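Local coordinates for glycerol uptake operon antiterminator-related protein (Thermotoga maritima, PDB 1VKF) that probably acts in transcriptional control of glycerol uptake, as do the glycerol-3-phosphate responsive antiterminators to which it is related, at residues Leu43-His48 with Lys80-Asp85; Val139-Ala144 with Arg165-His170; Leu107-Leu112 with Arg119-Ile124; Asp25-Ile30 with Leu49-Asp54. All blocks are in the same frame, centred on the assembly; numbering follows the deposited sequence.

Contact 1 (Leu43-His48 with Lys80-Asp85)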
loop_
_atom_site.group_PDB
_atom_site.type_symbol
_atom_site.label_atom_id
_atom_site.label_comp_id
_atom_site.label_asym_id
_atom_site.label_seq_id
_atom_site.Cartn_x
_atom_site.Cartn_y
_atom_site.Cartn_z
ATOM N N LEU A 43 5.717 -19.663 -0.305
ATOM C CA LEU A 43 5.476 -20.885 0.456
ATOM C C LEU A 43 4.657 -20.506 1.673
ATOM O O LEU A 43 3.958 -21.367 2.193
ATOM C CB LEU A 43 6.812 -21.491 0.902
ATOM C CG LEU A 43 7.750 -21.911 -0.277
ATOM C CD1 LEU A 43 9.139 -22.396 0.210
ATOM C CD2 LEU A 43 7.065 -22.999 -0.976
ATOM N N ASN A 44 4.846 -19.300 2.169
ATOM C CA ASN A 44 4.268 -18.969 3.484
ATOM C C ASN A 44 3.223 -17.886 3.494
ATOM O O ASN A 44 2.695 -17.578 4.600
ATOM C CB ASN A 44 5.369 -18.613 4.465
ATOM C CG ASN A 44 6.276 -19.809 4.840
ATOM O OD1 ASN A 44 5.959 -20.583 5.717
ATOM N ND2 ASN A 44 7.367 -19.947 4.149
ATOM N N LEU A 45 2.881 -17.316 2.321
ATOM C CA LEU A 45 2.029 -16.159 2.254
ATOM C C LEU A 45 0.658 -16.498 2.855
ATOM O O LEU A 45 0.077 -15.716 3.617
ATOM C CB LEU A 45 1.852 -15.727 0.816
ATOM C CG LEU A 45 0.891 -14.560 0.592
ATOM C CD1 LEU A 45 1.297 -13.297 1.261
ATOM C CD2 LEU A 45 0.652 -14.373 -0.907
ATOM N N LYS A 46 0.156 -17.687 2.547
ATOM C CA LYS A 46 -1.163 -18.059 3.035
ATOM C C LYS A 46 -1.197 -18.116 4.575
ATOM O O LYS A 46 -2.182 -17.724 5.193
ATOM C CB LYS A 46 -1.584 -19.404 2.442
ATOM C CG LYS A 46 -3.066 -19.740 2.765
ATOM C CD LYS A 46 -3.467 -21.144 2.275
ATOM C CE LYS A 46 -4.987 -21.281 2.241
ATOM N NZ LYS A 46 -5.587 -20.468 1.140
ATOM N N PHE A 47 -0.138 -18.571 5.205
ATOM C CA PHE A 47 -0.091 -18.646 6.653
ATOM C C PHE A 47 0.020 -17.256 7.270
ATOM O O PHE A 47 -0.587 -16.955 8.288
ATOM C CB PHE A 47 1.113 -19.445 7.097
ATOM C CG PHE A 47 1.183 -20.832 6.508
ATOM C CD1 PHE A 47 0.088 -21.687 6.548
ATOM C CD2 PHE A 47 2.374 -21.298 5.948
ATOM C CE1 PHE A 47 0.169 -22.973 6.008
ATOM C CE2 PHE A 47 2.455 -22.593 5.405
ATOM C CZ PHE A 47 1.350 -23.414 5.428
ATOM N N HIS A 48 0.827 -16.418 6.637
ATOM C CA HIS A 48 0.950 -15.027 7.064
ATOM C C HIS A 48 -0.399 -14.338 6.998
ATOM O O HIS A 48 -0.808 -13.638 7.960
ATOM C CB HIS A 48 1.992 -14.284 6.233
ATOM C CG HIS A 48 3.388 -14.789 6.427
ATOM N ND1 HIS A 48 4.402 -14.495 5.533
ATOM C CD2 HIS A 48 3.955 -15.536 7.409
ATOM C CE1 HIS A 48 5.529 -15.039 5.957
ATOM N NE2 HIS A 48 5.289 -15.671 7.097
ATOM N N LYS A 80 -4.691 -13.568 -4.260
ATOM C CA LYS A 80 -6.090 -13.602 -3.866
ATOM C C LYS A 80 -6.475 -14.932 -3.200
ATOM O O LYS A 80 -7.079 -14.948 -2.104
ATOM C CB LYS A 80 -7.000 -13.278 -5.066
ATOM C CG LYS A 80 -8.485 -13.169 -4.716
ATOM C CD LYS A 80 -8.750 -11.822 -4.026
ATOM C CE LYS A 80 -10.242 -11.566 -3.778
ATOM N NZ LYS A 80 -10.622 -12.050 -2.423
ATOM N N LYS A 81 -6.054 -16.037 -3.798
ATOM C CA LYS A 81 -6.285 -17.393 -3.214
ATOM C C LYS A 81 -5.672 -17.569 -1.843
ATOM O O LYS A 81 -6.204 -18.289 -0.949
ATOM C CB LYS A 81 -5.713 -18.454 -4.155
ATOM C CG LYS A 81 -6.583 -18.775 -5.348
ATOM C CD LYS A 81 -6.578 -20.280 -5.689
ATOM C CE LYS A 81 -7.726 -20.602 -6.647
ATOM N NZ LYS A 81 -7.600 -21.944 -7.292
ATOM N N ALA A 82 -4.533 -16.925 -1.629
ATOM C CA ALA A 82 -3.865 -17.015 -0.341
ATOM C C ALA A 82 -4.605 -16.286 0.759
ATOM O O ALA A 82 -4.297 -16.494 1.900
ATOM C CB ALA A 82 -2.428 -16.503 -0.422
ATOM N N GLY A 83 -5.513 -15.377 0.385
ATOM C CA GLY A 83 -6.453 -14.713 1.298
ATOM C C GLY A 83 -6.336 -13.189 1.406
ATOM O O GLY A 83 -6.920 -12.561 2.301
ATOM N N ALA A 84 -5.622 -12.580 0.474
ATOM C CA ALA A 84 -5.425 -11.114 0.496
ATOM C C ALA A 84 -6.698 -10.411 0.099
ATOM O O ALA A 84 -7.463 -10.883 -0.728
ATOM C CB ALA A 84 -4.272 -10.713 -0.435
ATOM N N ASP A 85 -6.903 -9.243 0.696
ATOM C CA ASP A 85 -7.982 -8.393 0.299
ATOM C C ASP A 85 -7.676 -7.571 -0.923
ATOM O O ASP A 85 -8.589 -7.104 -1.630
ATOM C CB ASP A 85 -8.419 -7.504 1.454
ATOM C CG ASP A 85 -8.946 -8.310 2.605
ATOM O OD1 ASP A 85 -9.898 -9.120 2.408
ATOM O OD2 ASP A 85 -8.379 -8.307 3.713
HETATM O O HOH W 1 -4.959 -17.345 4.310
#
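The backbone oxygen of Ala82 accepts a hydrogen bond from a bridging water whose O lies 2.6 Å from Ala82 O. The same water gives a second hydrogen bond to Lys46 O, and the two carbonyls thereby share one donor across the gap between the helices. Neither oxygen could bond to the other directly, since both are acceptors, and the water resolves the mismatch. Lys46 also runs alongside this polar patch, its CG resting 3.6 Å from Ala82 O. With CG anti to the backbone N (chi1 -172°), the lysine chain leaves the helix extended, then bends at its last torsion (chi4 71°), which turns NZ across to 3.1 Å from Lys81 O. Beneath, the apolar part of the interface is built from small pieces. Leu45 CD2 meets Ala82 CB at 3.8 Å, Lys46 CB lies 4.2 Å from the same methyl, and the CA atoms of Lys46 and Ala82 lie 4.4 Å apart, a spacing that the small side chain of Ala82 probably helps to allow. Leu45 continues inward onto Leu37 and Val61 of the strands behind, and Ala82 also packs on Leu49. Helix 73-82 closes here with a Schellman motif: Gly83 takes a positive phi of 118°, at which a side chain would be jammed against the preceding carbonyl oxygen, and Gly83 N bonds to Lys80 O. The start of helix 45-54 thus meets the end of helix 73-82, an arrangement that belongs to the outer helical layer of a TIM barrel.

Contact 2 (Val139-Ala144 with Arg165-His170)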
loop_
_atom_site.group_PDB
_atom_site.type_symbol
_atom_site.label_atom_id
_atom_site.label_comp_id
_atom_site.label_asym_id
_atom_site.label_seq_id
_atom_site.Cartn_x
_atom_site.Cartn_y
_atom_site.Cartn_z
ATOM N N VAL A 139 6.473 14.306 0.482
ATOM C CA VAL A 139 5.975 14.910 -0.766
ATOM C C VAL A 139 4.611 14.419 -1.182
ATOM O O VAL A 139 4.071 14.885 -2.178
ATOM C CB VAL A 139 7.001 14.774 -1.923
ATOM C CG1 VAL A 139 8.355 15.421 -1.488
ATOM C CG2 VAL A 139 7.211 13.311 -2.285
ATOM N N ALA A 140 3.985 13.524 -0.393
ATOM C CA ALA A 140 2.624 13.074 -0.711
ATOM C C ALA A 140 1.588 14.207 -0.787
ATOM O O ALA A 140 0.774 14.205 -1.686
ATOM C CB ALA A 140 2.150 11.965 0.218
ATOM N N PRO A 141 1.601 15.170 0.133
ATOM C CA PRO A 141 0.647 16.289 0.060
ATOM C C PRO A 141 0.725 17.074 -1.239
ATOM O O PRO A 141 -0.322 17.381 -1.820
ATOM C CB PRO A 141 1.034 17.143 1.253
ATOM C CG PRO A 141 1.573 16.123 2.248
ATOM C CD PRO A 141 2.395 15.207 1.372
ATOM N N LYS A 142 1.942 17.321 -1.707
ATOM C CA LYS A 142 2.180 18.031 -2.960
ATOM C C LYS A 142 1.555 17.302 -4.100
ATOM O O LYS A 142 0.964 17.924 -4.986
ATOM C CB LYS A 142 3.673 18.078 -3.296
ATOM C CG LYS A 142 4.482 18.925 -2.490
ATOM C CD LYS A 142 5.699 19.389 -3.315
ATOM C CE LYS A 142 6.097 20.775 -2.891
ATOM N NZ LYS A 142 7.541 20.943 -2.990
ATOM N N VAL A 143 1.761 15.990 -4.134
ATOM C CA VAL A 143 1.220 15.159 -5.192
ATOM C C VAL A 143 -0.306 15.097 -5.083
ATOM O O VAL A 143 -1.005 15.230 -6.097
ATOM C CB VAL A 143 1.847 13.755 -5.172
ATOM C CG1 VAL A 143 1.186 12.857 -6.149
ATOM C CG2 VAL A 143 3.347 13.876 -5.458
ATOM N N ALA A 144 -0.814 14.964 -3.857
ATOM C CA ALA A 144 -2.260 14.830 -3.640
ATOM C C ALA A 144 -3.001 16.049 -4.182
ATOM O O ALA A 144 -4.100 15.919 -4.733
ATOM C CB ALA A 144 -2.593 14.682 -2.156
ATOM N N ARG A 165 1.137 14.005 11.554
ATOM C CA ARG A 165 -0.050 14.847 11.756
ATOM C C ARG A 165 -0.236 15.823 10.624
ATOM O O ARG A 165 -1.356 16.045 10.097
ATOM C CB ARG A 165 0.006 15.572 13.116
ATOM C CG ARG A 165 -0.171 14.680 14.329
ATOM C CD ARG A 165 -0.433 15.434 15.675
ATOM N NE ARG A 165 -0.571 14.500 16.804
ATOM C CZ ARG A 165 -1.641 13.735 17.029
ATOM N NH1 ARG A 165 -2.705 13.788 16.229
ATOM N NH2 ARG A 165 -1.658 12.907 18.066
ATOM N N GLU A 166 0.873 16.397 10.197
ATOM C CA GLU A 166 0.844 17.387 9.149
ATOM C C GLU A 166 0.478 16.714 7.810
ATOM O O GLU A 166 -0.387 17.185 7.097
ATOM C CB GLU A 166 2.184 18.120 9.034
ATOM C CG GLU A 166 2.175 19.218 7.973
ATOM C CD GLU A 166 1.087 20.279 8.206
ATOM O OE1 GLU A 166 0.723 20.549 9.371
ATOM O OE2 GLU A 166 0.561 20.826 7.208
ATOM N N ILE A 167 1.088 15.578 7.503
ATOM C CA ILE A 167 0.796 14.872 6.239
ATOM C C ILE A 167 -0.691 14.490 6.166
ATOM O O ILE A 167 -1.337 14.620 5.112
ATOM C CB ILE A 167 1.723 13.623 6.106
ATOM C CG1 ILE A 167 3.114 14.063 5.749
ATOM C CG2 ILE A 167 1.146 12.644 5.081
ATOM C CD1 ILE A 167 4.103 12.974 5.922
ATOM N N LEU A 168 -1.255 14.044 7.295
ATOM C CA LEU A 168 -2.664 13.617 7.375
ATOM C C LEU A 168 -3.707 14.734 7.189
ATOM O O LEU A 168 -4.890 14.448 6.989
ATOM C CB LEU A 168 -2.907 12.846 8.666
ATOM C CG LEU A 168 -2.327 11.448 8.635
ATOM C CD1 LEU A 168 -2.302 10.812 10.065
ATOM C CD2 LEU A 168 -3.043 10.521 7.637
ATOM N N LYS A 169 -3.268 15.994 7.181
ATOM C CA LYS A 169 -4.159 17.110 6.835
ATOM C C LYS A 169 -4.445 17.139 5.366
ATOM O O LYS A 169 -5.419 17.727 4.973
ATOM C CB LYS A 169 -3.561 18.432 7.283
ATOM C CG LYS A 169 -3.497 18.516 8.790
ATOM C CD LYS A 169 -2.965 19.851 9.235
ATOM C CE LYS A 169 -3.145 20.026 10.716
ATOM N NZ LYS A 169 -3.031 21.461 11.069
ATOM N N HIS A 170 -3.590 16.490 4.555
ATOM C CA HIS A 170 -3.641 16.609 3.086
ATOM C C HIS A 170 -3.869 15.322 2.311
ATOM O O HIS A 170 -4.188 15.385 1.112
ATOM C CB HIS A 170 -2.338 17.210 2.570
ATOM C CG HIS A 170 -1.904 18.419 3.320
ATOM N ND1 HIS A 170 -2.608 19.606 3.286
ATOM C CD2 HIS A 170 -0.865 18.618 4.166
ATOM C CE1 HIS A 170 -2.015 20.490 4.071
ATOM N NE2 HIS A 170 -0.958 19.916 4.620
#
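Pro141 CB and CG approach the imidazole of His170 obliquely, the proline side chain crossing that of the histidine at about a right angle. One face of the ring carries Lys169 CB, 4.0 Å above the plane and over the centre. At the rim, His170 NE2 donates to Glu166 OE2 over 3.1 Å, with an N-H...O angle of 157°; the oxygen lies slightly out of the ring plane and is approached from above the carboxylate plane. This bond, one turn back along the same segment, probably limits rotation of the ring. Pro141 CB presses on His170 CB at 3.6 Å, and the pyrrolidine CG reaches on to Ile167 CG1 at 4.3 Å. Here two neighbouring helices of the TIM barrel, 140-144 and 161-167, lie against each other outside the parallel sheet, so the contact grades from exposed histidine to buried isoleucine. Ile167 passes inward to Ala154 and Ile174, while Ala140 and Ala144 rest on Val152. Along the outer part, the methyl of Ala144 approaches the backbone of the partner segment, with CB 3.7 Å from His170 O.

Contact 3 (Leu107-Leu112 with Arg119-Ile124); sequences LRFFAL and RGIEQI
Phe109 drives its ring from the strand into the neighbouring helix, where the methyl CD1 of Ile124 sits at the ring edge, near the plane, 3.5 Å from Phe109 CD2. The two side chains cross at about a right angle. Farther round, Gly120 CA lies 3.8 Å from Phe109 CZ and makes an off-centre CH-pi contact, 4.3 Å from the ring centroid and 28° off its normal. Glycine matters at this point: a CB there would fall about 2.5 Å from Phe109 CZ, a clash. Ile121 completes the first shell more loosely, its CG1 4.4 Å from Phe109 CE2. What places the ring is its first torsion, chi1 -179°, with CG opposite the backbone N and the ring projecting from the strand toward the helix. Strand 105-110 and helix 114-127 run nearly antiparallel, 161° between the N-to-C directions of the short segments, as expected within a beta-alpha-beta unit of the barrel. Behind them, Val132 of the next strand touches both Phe109 and Ile124, and Val143 flanks the ring. Replacing Phe109 by an alanine would probably leave Gly120 and the Ile124 methyl without their partner and open a gap between strand and helix. No hydrogen bond spans these segments, which implies that fit of carbon surfaces, the ring against the glycine CA among them, carries the contact between them.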
loop_
_atom_site.group_PDB
_atom_site.type_symbol
_atom_site.label_atom_id
_atom_site.label_comp_id
_atom_site.label_asym_id
_atom_site.label_seq_id
_atom_site.Cartn_x
_atom_site.Cartn_y
_atom_site.Cartn_z
ATOM N N LEU A 107 -1.555 1.386 -6.463
ATOM C CA LEU A 107 -0.391 1.619 -7.302
ATOM C C LEU A 107 0.575 2.513 -6.560
ATOM O O LEU A 107 0.197 3.604 -6.122
ATOM C CB LEU A 107 -0.751 2.267 -8.632
ATOM C CG LEU A 107 0.452 2.464 -9.591
ATOM C CD1 LEU A 107 0.975 1.177 -10.143
ATOM C CD2 LEU A 107 0.034 3.386 -10.741
ATOM N N ARG A 108 1.803 2.037 -6.405
ATOM C CA ARG A 108 2.886 2.844 -5.831
ATOM C C ARG A 108 3.373 3.893 -6.831
ATOM O O ARG A 108 3.330 3.681 -8.050
ATOM C CB ARG A 108 4.052 1.983 -5.414
ATOM C CG ARG A 108 3.789 0.990 -4.299
ATOM C CD ARG A 108 5.073 0.274 -3.822
ATOM N NE ARG A 108 5.223 0.462 -2.394
ATOM C CZ ARG A 108 6.351 0.722 -1.738
ATOM N NH1 ARG A 108 7.504 0.784 -2.366
ATOM N NH2 ARG A 108 6.306 0.892 -0.410
ATOM N N PHE A 109 3.839 5.027 -6.290
ATOM C CA PHE A 109 4.189 6.217 -7.046
ATOM C C PHE A 109 5.436 6.794 -6.335
ATOM O O PHE A 109 5.367 7.227 -5.183
ATOM C CB PHE A 109 2.976 7.146 -6.992
ATOM C CG PHE A 109 3.106 8.454 -7.735
ATOM C CD1 PHE A 109 4.319 9.033 -8.031
ATOM C CD2 PHE A 109 1.962 9.085 -8.171
ATOM C CE1 PHE A 109 4.380 10.220 -8.732
ATOM C CE2 PHE A 109 2.016 10.281 -8.888
ATOM C CZ PHE A 109 3.223 10.843 -9.152
ATOM N N PHE A 110 6.602 6.764 -7.015
ATOM C CA PHE A 110 7.829 7.264 -6.446
ATOM C C PHE A 110 7.955 8.755 -6.894
ATOM O O PHE A 110 8.310 9.043 -8.056
ATOM C CB PHE A 110 9.027 6.474 -6.992
ATOM C CG PHE A 110 9.082 5.018 -6.582
ATOM C CD1 PHE A 110 8.394 4.526 -5.477
ATOM C CD2 PHE A 110 9.902 4.137 -7.299
ATOM C CE1 PHE A 110 8.494 3.174 -5.121
ATOM C CE2 PHE A 110 9.988 2.792 -6.931
ATOM C CZ PHE A 110 9.282 2.325 -5.859
ATOM N N ALA A 111 7.664 9.677 -5.983
ATOM C CA ALA A 111 7.571 11.115 -6.295
ATOM C C ALA A 111 8.953 11.772 -6.080
ATOM O O ALA A 111 9.228 12.437 -5.061
ATOM C CB ALA A 111 6.466 11.757 -5.474
ATOM N N LEU A 112 9.834 11.536 -7.067
ATOM C CA LEU A 112 11.241 11.844 -6.941
ATOM C C LEU A 112 11.593 13.257 -7.439
ATOM O O LEU A 112 12.472 13.883 -6.885
ATOM C CB LEU A 112 12.049 10.786 -7.698
ATOM C CG LEU A 112 12.016 9.379 -7.052
ATOM C CD1 LEU A 112 12.452 8.297 -8.029
ATOM C CD2 LEU A 112 12.877 9.422 -5.811
ATOM N N ARG A 119 4.791 12.389 -15.097
ATOM C CA ARG A 119 4.572 11.079 -15.731
ATOM C C ARG A 119 3.624 10.206 -14.913
ATOM O O ARG A 119 2.800 9.508 -15.451
ATOM C CB ARG A 119 5.886 10.311 -15.887
ATOM C CG ARG A 119 6.867 10.834 -16.874
ATOM C CD ARG A 119 7.973 9.822 -17.173
ATOM N NE ARG A 119 8.772 9.481 -15.983
ATOM C CZ ARG A 119 9.858 10.155 -15.565
ATOM N NH1 ARG A 119 10.301 11.223 -16.221
ATOM N NH2 ARG A 119 10.504 9.751 -14.474
ATOM N N GLY A 120 3.776 10.210 -13.604
ATOM C CA GLY A 120 2.954 9.433 -12.724
ATOM C C GLY A 120 1.513 9.887 -12.795
ATOM O O GLY A 120 0.602 9.069 -12.803
ATOM N N ILE A 121 1.295 11.189 -12.847
ATOM C CA ILE A 121 -0.056 11.708 -12.902
ATOM C C ILE A 121 -0.702 11.324 -14.247
ATOM O O ILE A 121 -1.861 10.933 -14.297
ATOM C CB ILE A 121 -0.077 13.236 -12.694
ATOM C CG1 ILE A 121 0.265 13.598 -11.262
ATOM C CG2 ILE A 121 -1.450 13.818 -13.067
ATOM C CD1 ILE A 121 0.537 15.105 -11.130
ATOM N N GLU A 122 0.074 11.398 -15.321
ATOM C CA GLU A 122 -0.408 10.961 -16.630
ATOM C C GLU A 122 -0.816 9.493 -16.586
ATOM O O GLU A 122 -1.885 9.105 -17.061
ATOM C CB GLU A 122 0.672 11.134 -17.690
ATOM C CG GLU A 122 0.133 10.978 -19.106
ATOM N N GLN A 123 0.051 8.660 -16.023
ATOM C CA GLN A 123 -0.267 7.250 -15.845
ATOM C C GLN A 123 -1.525 7.026 -14.991
ATOM O O GLN A 123 -2.364 6.203 -15.333
ATOM C CB GLN A 123 0.923 6.558 -15.208
ATOM C CG GLN A 123 0.741 5.091 -15.004
ATOM C CD GLN A 123 2.025 4.319 -15.184
ATOM O OE1 GLN A 123 2.785 4.171 -14.228
ATOM N NE2 GLN A 123 2.259 3.792 -16.400
ATOM N N ILE A 124 -1.658 7.748 -13.872
ATOM C CA ILE A 124 -2.840 7.636 -13.011
ATOM C C ILE A 124 -4.129 7.945 -13.764
ATOM O O ILE A 124 -5.121 7.227 -13.656
ATOM C CB ILE A 124 -2.691 8.543 -11.786
ATOM C CG1 ILE A 124 -1.725 7.883 -10.782
ATOM C CG2 ILE A 124 -4.027 8.798 -11.100
ATOM C CD1 ILE A 124 -1.128 8.839 -9.791
#

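Contact 4 (Asp25-Ile30 with Leu49-Asp54); sequences DSIGEI and LKILKD
Ile27 and Ile30 share one side-chain shape: CG1 stands anti to the carbonyl carbon (chi1 -56° and -58°) and the chain then runs on extended, so each CD1 methyl is pushed out from the loop toward helix 45-54. Ile30 CD1 meets Leu52 CD2 at 3.8 Å, the two side chains crossing at about a right angle. Ile27 CD1 reaches the branch methyl of Ile51, CG2, at 4.2 Å, on a more slanting approach. Between these two isoleucines the loop turns at Gly28, where phi is positive at 71°, a value that glycine adopts readily. In this TIM-barrel fold the loop, with no regular helix in these residues, links the parallel strands 16-21 and 34-41 and packs on helix 45-54, which follows the second of them. Leu52 and Ile30 belong to the buried side, where both also touch Leu21 and Val35 of the sheet; Ile51 and Ile27 lie farther out. The loop backbone is held by charged side chains from beyond the segment, Arg55 on Gly28 O, Lys57 on Ile30 O and Arg179 on Ile27 O. On the helix itself, Lys50 NZ forms a salt bridge one turn along to Asp54 OD2, 2.8 Å away, using the syn lone pair of that oxygen; this pair stays within the helix and does not cross the contact. Across the interface only methyl groups meet, without direction or polarity. That implies a contact depending on shape and burial, with the carbonyls of Ile27, Gly28 and Ile30 bonded by side chains outside it.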
loop_
_atom_site.group_PDB
_atom_site.type_symbol
_atom_site.label_atom_id
_atom_site.label_comp_id
_atom_site.label_asym_id
_atom_site.label_seq_id
_atom_site.Cartn_x
_atom_site.Cartn_y
_atom_site.Cartn_z
ATOM N N ASP A 25 7.473 -12.731 12.288
ATOM C CA ASP A 25 7.942 -13.560 13.409
ATOM C C ASP A 25 7.541 -12.853 14.694
ATOM O O ASP A 25 6.834 -13.434 15.517
ATOM C CB ASP A 25 9.455 -13.813 13.340
ATOM C CG ASP A 25 9.926 -14.916 14.322
ATOM O OD1 ASP A 25 9.403 -15.002 15.458
ATOM O OD2 ASP A 25 10.829 -15.740 14.050
ATOM N N SER A 26 7.966 -11.604 14.857
ATOM C CA SER A 26 7.635 -10.844 16.061
ATOM C C SER A 26 6.691 -9.760 15.609
ATOM O O SER A 26 7.093 -8.890 14.836
ATOM C CB SER A 26 8.886 -10.234 16.709
ATOM O OG SER A 26 9.853 -11.226 17.010
ATOM N N ILE A 27 5.433 -9.837 16.052
ATOM C CA ILE A 27 4.401 -8.947 15.559
ATOM C C ILE A 27 3.845 -8.054 16.650
ATOM O O ILE A 27 3.789 -6.852 16.457
ATOM C CB ILE A 27 3.264 -9.748 14.915
ATOM C CG1 ILE A 27 3.815 -10.648 13.794
ATOM C CG2 ILE A 27 2.229 -8.828 14.348
ATOM C CD1 ILE A 27 2.754 -11.556 13.168
ATOM N N GLY A 28 3.407 -8.625 17.774
ATOM C CA GLY A 28 2.782 -7.832 18.820
ATOM C C GLY A 28 1.402 -7.329 18.410
ATOM O O GLY A 28 0.842 -7.828 17.436
ATOM N N GLU A 29 0.858 -6.358 19.140
ATOM C CA GLU A 29 -0.452 -5.796 18.848
ATOM C C GLU A 29 -0.371 -4.933 17.610
ATOM O O GLU A 29 0.571 -4.164 17.432
ATOM C CB GLU A 29 -0.959 -4.941 20.022
ATOM C CG GLU A 29 -2.285 -4.239 19.780
ATOM C CD GLU A 29 -3.448 -5.229 19.628
ATOM O OE1 GLU A 29 -3.288 -6.370 20.093
ATOM O OE2 GLU A 29 -4.522 -4.874 19.081
ATOM N N ILE A 30 -1.388 -5.036 16.763
ATOM C CA ILE A 30 -1.523 -4.190 15.591
ATOM C C ILE A 30 -2.806 -3.397 15.749
ATOM O O ILE A 30 -3.926 -3.939 15.576
ATOM C CB ILE A 30 -1.543 -5.035 14.267
ATOM C CG1 ILE A 30 -0.278 -5.887 14.129
ATOM C CG2 ILE A 30 -1.741 -4.100 13.067
ATOM C CD1 ILE A 30 -0.342 -6.971 13.019
ATOM N N LEU A 49 -1.108 -14.506 5.890
ATOM C CA LEU A 49 -2.417 -13.901 5.742
ATOM C C LEU A 49 -3.466 -14.426 6.732
ATOM O O LEU A 49 -4.268 -13.646 7.252
ATOM C CB LEU A 49 -2.958 -14.048 4.333
ATOM C CG LEU A 49 -2.132 -13.226 3.310
ATOM C CD1 LEU A 49 -2.454 -13.598 1.900
ATOM C CD2 LEU A 49 -2.449 -11.744 3.510
ATOM N N LYS A 50 -3.471 -15.724 6.983
ATOM C CA LYS A 50 -4.349 -16.298 8.004
ATOM C C LYS A 50 -4.138 -15.608 9.363
ATOM O O LYS A 50 -5.120 -15.300 10.037
ATOM C CB LYS A 50 -4.094 -17.792 8.157
ATOM C CG LYS A 50 -4.846 -18.409 9.342
ATOM C CD LYS A 50 -5.115 -19.873 9.181
ATOM C CE LYS A 50 -6.035 -20.416 10.314
ATOM N NZ LYS A 50 -7.162 -19.495 10.619
ATOM N N ILE A 51 -2.890 -15.396 9.770
ATOM C CA ILE A 51 -2.594 -14.752 11.062
ATOM C C ILE A 51 -3.278 -13.358 11.082
ATOM O O ILE A 51 -3.924 -12.965 12.067
ATOM C CB ILE A 51 -1.080 -14.652 11.349
ATOM C CG1 ILE A 51 -0.472 -16.015 11.634
ATOM C CG2 ILE A 51 -0.813 -13.639 12.484
ATOM C CD1 ILE A 51 1.095 -16.010 11.474
ATOM N N LEU A 52 -3.119 -12.603 9.996
ATOM C CA LEU A 52 -3.540 -11.215 9.953
ATOM C C LEU A 52 -5.047 -11.132 9.777
ATOM O O LEU A 52 -5.710 -10.302 10.417
ATOM C CB LEU A 52 -2.836 -10.490 8.812
ATOM C CG LEU A 52 -1.315 -10.323 9.019
ATOM C CD1 LEU A 52 -0.719 -9.735 7.736
ATOM C CD2 LEU A 52 -0.977 -9.463 10.198
ATOM N N LYS A 53 -5.604 -12.011 8.957
ATOM C CA LYS A 53 -7.052 -12.016 8.749
ATOM C C LYS A 53 -7.758 -12.469 10.041
ATOM O O LYS A 53 -8.823 -11.992 10.358
ATOM C CB LYS A 53 -7.454 -12.900 7.558
ATOM C CG LYS A 53 -6.986 -12.351 6.149
ATOM C CD LYS A 53 -7.559 -10.974 5.797
ATOM C CE LYS A 53 -9.104 -10.997 5.745
ATOM N NZ LYS A 53 -9.766 -9.616 5.595
ATOM N N ASP A 54 -7.140 -13.370 10.783
ATOM C CA ASP A 54 -7.674 -13.845 12.069
ATOM C C ASP A 54 -7.776 -12.684 13.091
ATOM O O ASP A 54 -8.641 -12.732 13.988
ATOM C CB ASP A 54 -6.804 -14.957 12.633
ATOM C CG ASP A 54 -7.159 -16.359 12.051
ATOM O OD1 ASP A 54 -8.129 -16.471 11.255
ATOM O OD2 ASP A 54 -6.539 -17.388 12.341
#

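The four contacts ring one TIM barrel, their centres about 14 to 17 Å from the centre of the chain. Contacts 3 and 4 have no exposed residue among those that touch, while contacts 1 and 2 reach the surface through Lys46 and Lys81, and His170. Contacts 1 and 4 share helix 45-54 and are tied by a salt bridge from Lys53 NZ to Asp85 OD2, 2.7 Å; contacts 2 and 3 adjoin through Val143, which packs on Phe109. Chemistry follows position: contact 3, between strand and helix, relies on an aromatic ring and a glycine; contacts 1 and 2, between helices, mix apolar side chains with exposed polar ones; contact 4 lets a loop meet a helix by methyls alone.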